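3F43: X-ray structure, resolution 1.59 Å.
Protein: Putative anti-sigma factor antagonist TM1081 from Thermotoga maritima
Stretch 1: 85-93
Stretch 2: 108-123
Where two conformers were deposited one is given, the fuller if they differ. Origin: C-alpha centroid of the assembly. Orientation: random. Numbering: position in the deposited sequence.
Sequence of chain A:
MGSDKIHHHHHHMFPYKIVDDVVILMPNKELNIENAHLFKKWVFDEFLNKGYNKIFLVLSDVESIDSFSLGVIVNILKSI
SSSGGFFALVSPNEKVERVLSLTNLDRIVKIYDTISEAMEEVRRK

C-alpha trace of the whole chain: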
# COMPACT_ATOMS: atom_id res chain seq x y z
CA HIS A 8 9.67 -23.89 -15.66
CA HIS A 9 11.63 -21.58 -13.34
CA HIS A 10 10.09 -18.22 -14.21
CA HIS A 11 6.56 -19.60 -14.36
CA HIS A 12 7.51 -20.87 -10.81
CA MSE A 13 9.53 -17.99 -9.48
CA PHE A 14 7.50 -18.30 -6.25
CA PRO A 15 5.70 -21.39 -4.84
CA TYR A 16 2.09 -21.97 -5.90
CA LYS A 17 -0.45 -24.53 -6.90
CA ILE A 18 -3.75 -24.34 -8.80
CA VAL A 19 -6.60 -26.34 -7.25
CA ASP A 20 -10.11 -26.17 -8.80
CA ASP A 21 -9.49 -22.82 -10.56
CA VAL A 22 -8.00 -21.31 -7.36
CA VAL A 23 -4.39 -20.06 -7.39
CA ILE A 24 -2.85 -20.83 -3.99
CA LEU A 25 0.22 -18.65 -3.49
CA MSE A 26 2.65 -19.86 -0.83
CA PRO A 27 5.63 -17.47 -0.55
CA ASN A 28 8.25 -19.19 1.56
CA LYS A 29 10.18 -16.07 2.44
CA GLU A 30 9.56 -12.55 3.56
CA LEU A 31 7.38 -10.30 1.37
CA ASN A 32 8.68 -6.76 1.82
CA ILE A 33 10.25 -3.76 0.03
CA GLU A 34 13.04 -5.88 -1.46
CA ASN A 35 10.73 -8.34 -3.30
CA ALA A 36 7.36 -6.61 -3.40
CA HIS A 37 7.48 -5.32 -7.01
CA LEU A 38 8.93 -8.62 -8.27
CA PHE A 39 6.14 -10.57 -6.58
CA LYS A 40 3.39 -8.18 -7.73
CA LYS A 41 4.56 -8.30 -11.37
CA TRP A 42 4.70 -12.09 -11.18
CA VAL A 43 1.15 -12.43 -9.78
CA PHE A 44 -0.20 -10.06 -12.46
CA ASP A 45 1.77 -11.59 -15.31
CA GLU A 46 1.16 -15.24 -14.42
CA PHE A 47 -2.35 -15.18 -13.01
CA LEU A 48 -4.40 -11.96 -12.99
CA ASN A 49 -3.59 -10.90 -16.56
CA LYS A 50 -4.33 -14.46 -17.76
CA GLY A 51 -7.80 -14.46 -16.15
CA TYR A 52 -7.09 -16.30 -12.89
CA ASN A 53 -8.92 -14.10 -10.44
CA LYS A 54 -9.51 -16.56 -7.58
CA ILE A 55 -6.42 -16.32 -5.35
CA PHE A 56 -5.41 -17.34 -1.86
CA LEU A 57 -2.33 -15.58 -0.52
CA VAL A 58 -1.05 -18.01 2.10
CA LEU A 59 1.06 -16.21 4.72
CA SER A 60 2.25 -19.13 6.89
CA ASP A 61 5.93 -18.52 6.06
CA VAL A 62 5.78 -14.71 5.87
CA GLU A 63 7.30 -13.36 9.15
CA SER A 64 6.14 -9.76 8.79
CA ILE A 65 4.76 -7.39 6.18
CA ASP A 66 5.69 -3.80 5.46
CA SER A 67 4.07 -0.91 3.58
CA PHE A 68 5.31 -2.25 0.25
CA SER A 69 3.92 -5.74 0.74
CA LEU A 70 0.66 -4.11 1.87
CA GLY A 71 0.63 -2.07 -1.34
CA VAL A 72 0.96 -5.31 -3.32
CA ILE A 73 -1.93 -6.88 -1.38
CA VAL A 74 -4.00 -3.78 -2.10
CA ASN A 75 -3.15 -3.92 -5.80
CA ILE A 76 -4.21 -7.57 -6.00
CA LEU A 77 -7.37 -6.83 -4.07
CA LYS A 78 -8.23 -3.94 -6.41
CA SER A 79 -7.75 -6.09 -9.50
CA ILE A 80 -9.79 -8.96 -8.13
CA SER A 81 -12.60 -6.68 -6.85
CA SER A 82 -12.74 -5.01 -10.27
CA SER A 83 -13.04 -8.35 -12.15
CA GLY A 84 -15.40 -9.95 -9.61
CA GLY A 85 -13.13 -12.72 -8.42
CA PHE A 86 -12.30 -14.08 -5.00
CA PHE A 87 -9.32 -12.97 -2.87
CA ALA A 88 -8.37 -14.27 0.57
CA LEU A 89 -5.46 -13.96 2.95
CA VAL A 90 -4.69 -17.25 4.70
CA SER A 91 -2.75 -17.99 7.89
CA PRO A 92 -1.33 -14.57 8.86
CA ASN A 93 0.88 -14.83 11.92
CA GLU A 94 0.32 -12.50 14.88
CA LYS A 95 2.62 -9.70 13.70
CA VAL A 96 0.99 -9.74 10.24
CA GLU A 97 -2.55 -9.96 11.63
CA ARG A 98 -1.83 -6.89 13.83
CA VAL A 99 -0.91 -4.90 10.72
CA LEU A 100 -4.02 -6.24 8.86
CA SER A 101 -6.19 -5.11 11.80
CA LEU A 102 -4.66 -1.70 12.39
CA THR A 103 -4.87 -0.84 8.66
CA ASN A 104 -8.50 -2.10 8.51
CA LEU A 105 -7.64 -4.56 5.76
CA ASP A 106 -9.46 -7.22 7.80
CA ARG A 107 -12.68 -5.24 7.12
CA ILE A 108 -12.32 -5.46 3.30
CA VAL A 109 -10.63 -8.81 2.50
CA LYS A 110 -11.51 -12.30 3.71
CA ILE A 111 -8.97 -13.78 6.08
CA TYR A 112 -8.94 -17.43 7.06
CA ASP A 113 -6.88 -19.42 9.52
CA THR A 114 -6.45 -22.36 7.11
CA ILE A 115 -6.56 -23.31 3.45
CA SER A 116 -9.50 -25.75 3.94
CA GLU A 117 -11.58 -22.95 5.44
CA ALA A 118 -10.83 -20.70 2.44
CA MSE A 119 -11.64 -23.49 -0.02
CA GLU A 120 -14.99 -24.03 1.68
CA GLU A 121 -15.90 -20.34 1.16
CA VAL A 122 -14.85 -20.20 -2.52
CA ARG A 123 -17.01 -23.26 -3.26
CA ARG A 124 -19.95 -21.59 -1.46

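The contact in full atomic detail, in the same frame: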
# COMPACT_ATOMS: atom_id res chain seq x y z
N GLY A 85 -13.69 -11.45 -8.84
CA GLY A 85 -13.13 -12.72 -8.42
C GLY A 85 -13.23 -12.91 -6.92
O GLY A 85 -14.10 -12.35 -6.25
N PHE A 86 -12.31 -13.71 -6.39
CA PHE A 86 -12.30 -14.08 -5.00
C PHE A 86 -10.85 -13.90 -4.51
O PHE A 86 -9.91 -14.44 -5.11
CB PHE A 86 -12.77 -15.52 -4.79
CG PHE A 86 -12.81 -15.93 -3.34
CD1 PHE A 86 -11.69 -16.45 -2.72
CD2 PHE A 86 -13.94 -15.73 -2.59
CE1 PHE A 86 -11.73 -16.78 -1.38
CE2 PHE A 86 -13.97 -16.06 -1.24
CZ PHE A 86 -12.86 -16.58 -0.64
N PHE A 87 -10.65 -13.11 -3.47
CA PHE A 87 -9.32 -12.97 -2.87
C PHE A 87 -9.39 -13.25 -1.37
O PHE A 87 -10.29 -12.74 -0.67
CB PHE A 87 -8.77 -11.55 -3.12
CG PHE A 87 -7.34 -11.35 -2.67
CD1 PHE A 87 -6.35 -12.32 -2.86
CD2 PHE A 87 -6.95 -10.11 -2.14
CE1 PHE A 87 -5.02 -12.07 -2.45
CE2 PHE A 87 -5.62 -9.85 -1.77
CZ PHE A 87 -4.66 -10.85 -1.92
N ALA A 88 -8.47 -14.08 -0.86
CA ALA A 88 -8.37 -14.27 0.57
C ALA A 88 -6.95 -14.35 1.04
O ALA A 88 -6.09 -14.84 0.32
CB ALA A 88 -9.08 -15.55 1.04
N LEU A 89 -6.72 -13.80 2.24
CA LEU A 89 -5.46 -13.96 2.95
C LEU A 89 -5.64 -15.16 3.86
O LEU A 89 -6.68 -15.33 4.47
CB LEU A 89 -5.10 -12.70 3.75
CG LEU A 89 -5.08 -11.40 2.95
CD1 LEU A 89 -4.72 -10.20 3.83
CD2 LEU A 89 -4.15 -11.51 1.75
N VAL A 90 -4.61 -16.01 3.95
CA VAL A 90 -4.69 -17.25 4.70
C VAL A 90 -3.50 -17.38 5.64
O VAL A 90 -2.35 -17.15 5.24
CB VAL A 90 -4.76 -18.50 3.76
CG1 VAL A 90 -5.02 -19.76 4.55
CG2 VAL A 90 -5.89 -18.31 2.73
N SER A 91 -3.79 -17.74 6.88
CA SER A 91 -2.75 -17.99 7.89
C SER A 91 -1.76 -16.85 8.22
O SER A 91 -0.57 -17.11 8.42
CB SER A 91 -1.98 -19.28 7.52
OG SER A 91 -2.86 -20.30 7.12
N PRO A 92 -2.25 -15.60 8.39
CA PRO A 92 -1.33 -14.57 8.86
C PRO A 92 -0.90 -14.88 10.28
O PRO A 92 -1.71 -15.29 11.12
CB PRO A 92 -2.20 -13.29 8.83
CG PRO A 92 -3.57 -13.79 9.09
CD PRO A 92 -3.63 -15.08 8.27
N ASN A 93 0.38 -14.69 10.56
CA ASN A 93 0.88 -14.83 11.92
C ASN A 93 0.44 -13.63 12.76
O ASN A 93 -0.30 -12.76 12.28
CB ASN A 93 2.40 -15.07 11.92
CG ASN A 93 3.21 -13.84 11.63
OD1 ASN A 93 2.68 -12.73 11.63
ND2 ASN A 93 4.50 -14.02 11.41
N ILE A 108 -12.09 -5.49 4.74
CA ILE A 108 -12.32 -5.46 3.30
C ILE A 108 -11.81 -6.67 2.50
O ILE A 108 -12.05 -6.74 1.29
CB ILE A 108 -11.79 -4.15 2.68
CG1 ILE A 108 -10.29 -3.97 2.86
CG2 ILE A 108 -12.57 -2.91 3.29
CD1 ILE A 108 -9.65 -2.86 1.92
N VAL A 109 -11.07 -7.58 3.15
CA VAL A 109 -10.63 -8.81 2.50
C VAL A 109 -10.87 -9.95 3.49
O VAL A 109 -10.68 -9.82 4.70
CB VAL A 109 -9.15 -8.73 2.03
CG1 VAL A 109 -8.21 -8.67 3.20
CG2 VAL A 109 -8.79 -9.92 1.10
N LYS A 110 -11.32 -11.08 2.94
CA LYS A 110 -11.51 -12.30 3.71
C LYS A 110 -10.17 -12.81 4.19
O LYS A 110 -9.19 -12.79 3.46
CB LYS A 110 -12.20 -13.38 2.88
CG LYS A 110 -13.66 -13.10 2.59
CD LYS A 110 -14.52 -13.33 3.84
N ILE A 111 -10.15 -13.22 5.45
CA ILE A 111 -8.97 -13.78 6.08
C ILE A 111 -9.36 -15.06 6.79
O ILE A 111 -10.35 -15.10 7.56
CB ILE A 111 -8.36 -12.82 7.12
CG1 ILE A 111 -7.95 -11.48 6.49
CG2 ILE A 111 -7.19 -13.51 7.84
CD1 ILE A 111 -7.54 -10.42 7.52
N TYR A 112 -8.63 -16.14 6.50
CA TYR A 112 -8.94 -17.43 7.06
C TYR A 112 -7.72 -17.99 7.75
O TYR A 112 -6.60 -17.75 7.33
CB TYR A 112 -9.41 -18.43 5.99
CG TYR A 112 -10.65 -17.99 5.25
CD1 TYR A 112 -11.90 -18.11 5.83
CD2 TYR A 112 -10.57 -17.45 3.97
CE1 TYR A 112 -13.04 -17.68 5.15
CE2 TYR A 112 -11.70 -17.02 3.30
CZ TYR A 112 -12.92 -17.14 3.89
OH TYR A 112 -14.03 -16.71 3.21
N ASP A 113 -7.96 -18.80 8.76
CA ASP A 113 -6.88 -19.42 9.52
C ASP A 113 -6.19 -20.52 8.71
O ASP A 113 -4.99 -20.74 8.89
CB ASP A 113 -7.37 -20.03 10.82
CG ASP A 113 -7.70 -19.01 11.89
OD1 ASP A 113 -7.26 -17.84 11.80
OD2 ASP A 113 -8.40 -19.42 12.84
N THR A 114 -6.94 -21.18 7.83
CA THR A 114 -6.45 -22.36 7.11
C THR A 114 -6.97 -22.43 5.67
O THR A 114 -7.99 -21.82 5.33
CB THR A 114 -6.83 -23.70 7.80
OG1 THR A 114 -8.24 -23.97 7.61
CG2 THR A 114 -6.49 -23.66 9.30
N ILE A 115 -6.23 -23.15 4.84
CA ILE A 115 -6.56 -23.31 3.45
C ILE A 115 -7.92 -24.04 3.28
O ILE A 115 -8.71 -23.64 2.42
CB ILE A 115 -5.40 -24.05 2.67
CG1 ILE A 115 -4.16 -23.16 2.63
CG2 ILE A 115 -5.86 -24.43 1.25
CD1 ILE A 115 -2.89 -23.84 2.00
N SER A 116 -8.23 -25.03 4.11
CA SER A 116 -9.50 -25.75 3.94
C SER A 116 -10.67 -24.83 4.20
O SER A 116 -11.68 -24.87 3.50
CB SER A 116 -9.55 -27.04 4.77
OG SER A 116 -9.28 -26.78 6.14
N GLU A 117 -10.54 -23.94 5.18
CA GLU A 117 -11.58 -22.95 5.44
C GLU A 117 -11.81 -22.04 4.23
O GLU A 117 -12.95 -21.78 3.86
CB GLU A 117 -11.24 -22.11 6.66
CG GLU A 117 -11.29 -22.91 7.97
CD GLU A 117 -10.56 -22.21 9.13
OE1 GLU A 117 -10.06 -21.07 8.96
OE2 GLU A 117 -10.49 -22.81 10.22
N ALA A 118 -10.73 -21.57 3.63
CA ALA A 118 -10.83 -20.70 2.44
C ALA A 118 -11.48 -21.44 1.27
O ALA A 118 -12.31 -20.87 0.53
CB ALA A 118 -9.42 -20.15 2.02
N MSE A 119 -11.11 -22.69 1.08
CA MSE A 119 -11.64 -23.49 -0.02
C MSE A 119 -13.15 -23.66 0.15
O MSE A 119 -13.92 -23.53 -0.81
CB MSE A 119 -10.99 -24.88 -0.10
CG MSE A 119 -9.58 -24.92 -0.67
SE MSE A 119 -9.36 -24.40 -2.58
CE MSE A 119 -11.23 -24.24 -3.16
N GLU A 120 -13.57 -23.90 1.38
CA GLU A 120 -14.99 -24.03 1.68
C GLU A 120 -15.78 -22.77 1.30
O GLU A 120 -16.89 -22.88 0.78
CB GLU A 120 -15.18 -24.38 3.15
CG GLU A 120 -14.80 -25.83 3.46
CD GLU A 120 -14.63 -26.09 4.95
OE1 GLU A 120 -15.05 -25.23 5.77
OE2 GLU A 120 -14.06 -27.16 5.30
N GLU A 121 -15.23 -21.58 1.56
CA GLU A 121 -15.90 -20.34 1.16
C GLU A 121 -15.99 -20.19 -0.37
O GLU A 121 -17.05 -19.87 -0.90
CB GLU A 121 -15.21 -19.10 1.75
CG GLU A 121 -15.81 -17.78 1.23
CD GLU A 121 -17.24 -17.51 1.71
OE1 GLU A 121 -17.82 -18.36 2.44
OE2 GLU A 121 -17.78 -16.44 1.35
N VAL A 122 -14.89 -20.43 -1.07
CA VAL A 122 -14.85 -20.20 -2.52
C VAL A 122 -15.76 -21.17 -3.29
O VAL A 122 -16.26 -20.84 -4.36
CB VAL A 122 -13.38 -20.21 -3.07
CG1 VAL A 122 -12.93 -21.61 -3.38
CG2 VAL A 122 -13.26 -19.30 -4.30
N ARG A 123 -16.00 -22.35 -2.72
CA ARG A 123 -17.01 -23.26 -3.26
C ARG A 123 -18.42 -22.71 -3.04
O ARG A 123 -19.24 -22.73 -3.95
CB ARG A 123 -16.89 -24.63 -2.62
CG ARG A 123 -15.65 -25.38 -3.01
CD ARG A 123 -15.41 -26.49 -2.02
NE ARG A 123 -14.20 -27.24 -2.29
CZ ARG A 123 -13.60 -28.05 -1.41
NH1 ARG A 123 -14.10 -28.20 -0.18
NH2 ARG A 123 -12.50 -28.70 -1.76
O HOH W 1 -12.10 -11.02 -0.05
O HOH W 2 -4.01 -17.06 10.89

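Strand 86-90 pairs in parallel with the short strand ending at Y112, and helix 115-123 then runs back nearly antiparallel to strand 86-90. L89 is the centre of the pairing. Its N donates to K110 O (2.9 Å), and its O accepts from Y112 N (2.9 Å). One step on, S91 N donates to Y112 O (2.8 Å). Near the start of the pairing a water bridges the strands, donating to F87 O and accepting from K110 N.

Side chains alternate between the two faces of the sheet. A88, V90 and Y112 lie on the face covered by the helix. V90 is branched and buried: its CG1 lies 4.0 Å from I115 CG1, and its CG2 4.0 Å from A118 CB. The small A118 lets the helix sit close here. A88 CB meets the edge of the Y112 ring, 3.8 Å from CE2. F86 reaches V122, whose CG2 sits over one ring face, 3.5 Å from F86 CG.

L89 and I111 share the other face, with L89 CB 4.1 Å from I111 CG1. V109 adds to this apolar patch: its CG1 is 3.9 Å from L89 CD1, and its CG2 3.7 Å from F87 CD2. P92 CG packs on I111 CG2 at 3.8 Å. Beyond the strands, S91 OG donates to D113 O (2.8 Å), so its hydroxyl extends the backbone pairing. The contact buries 677 Å² in total.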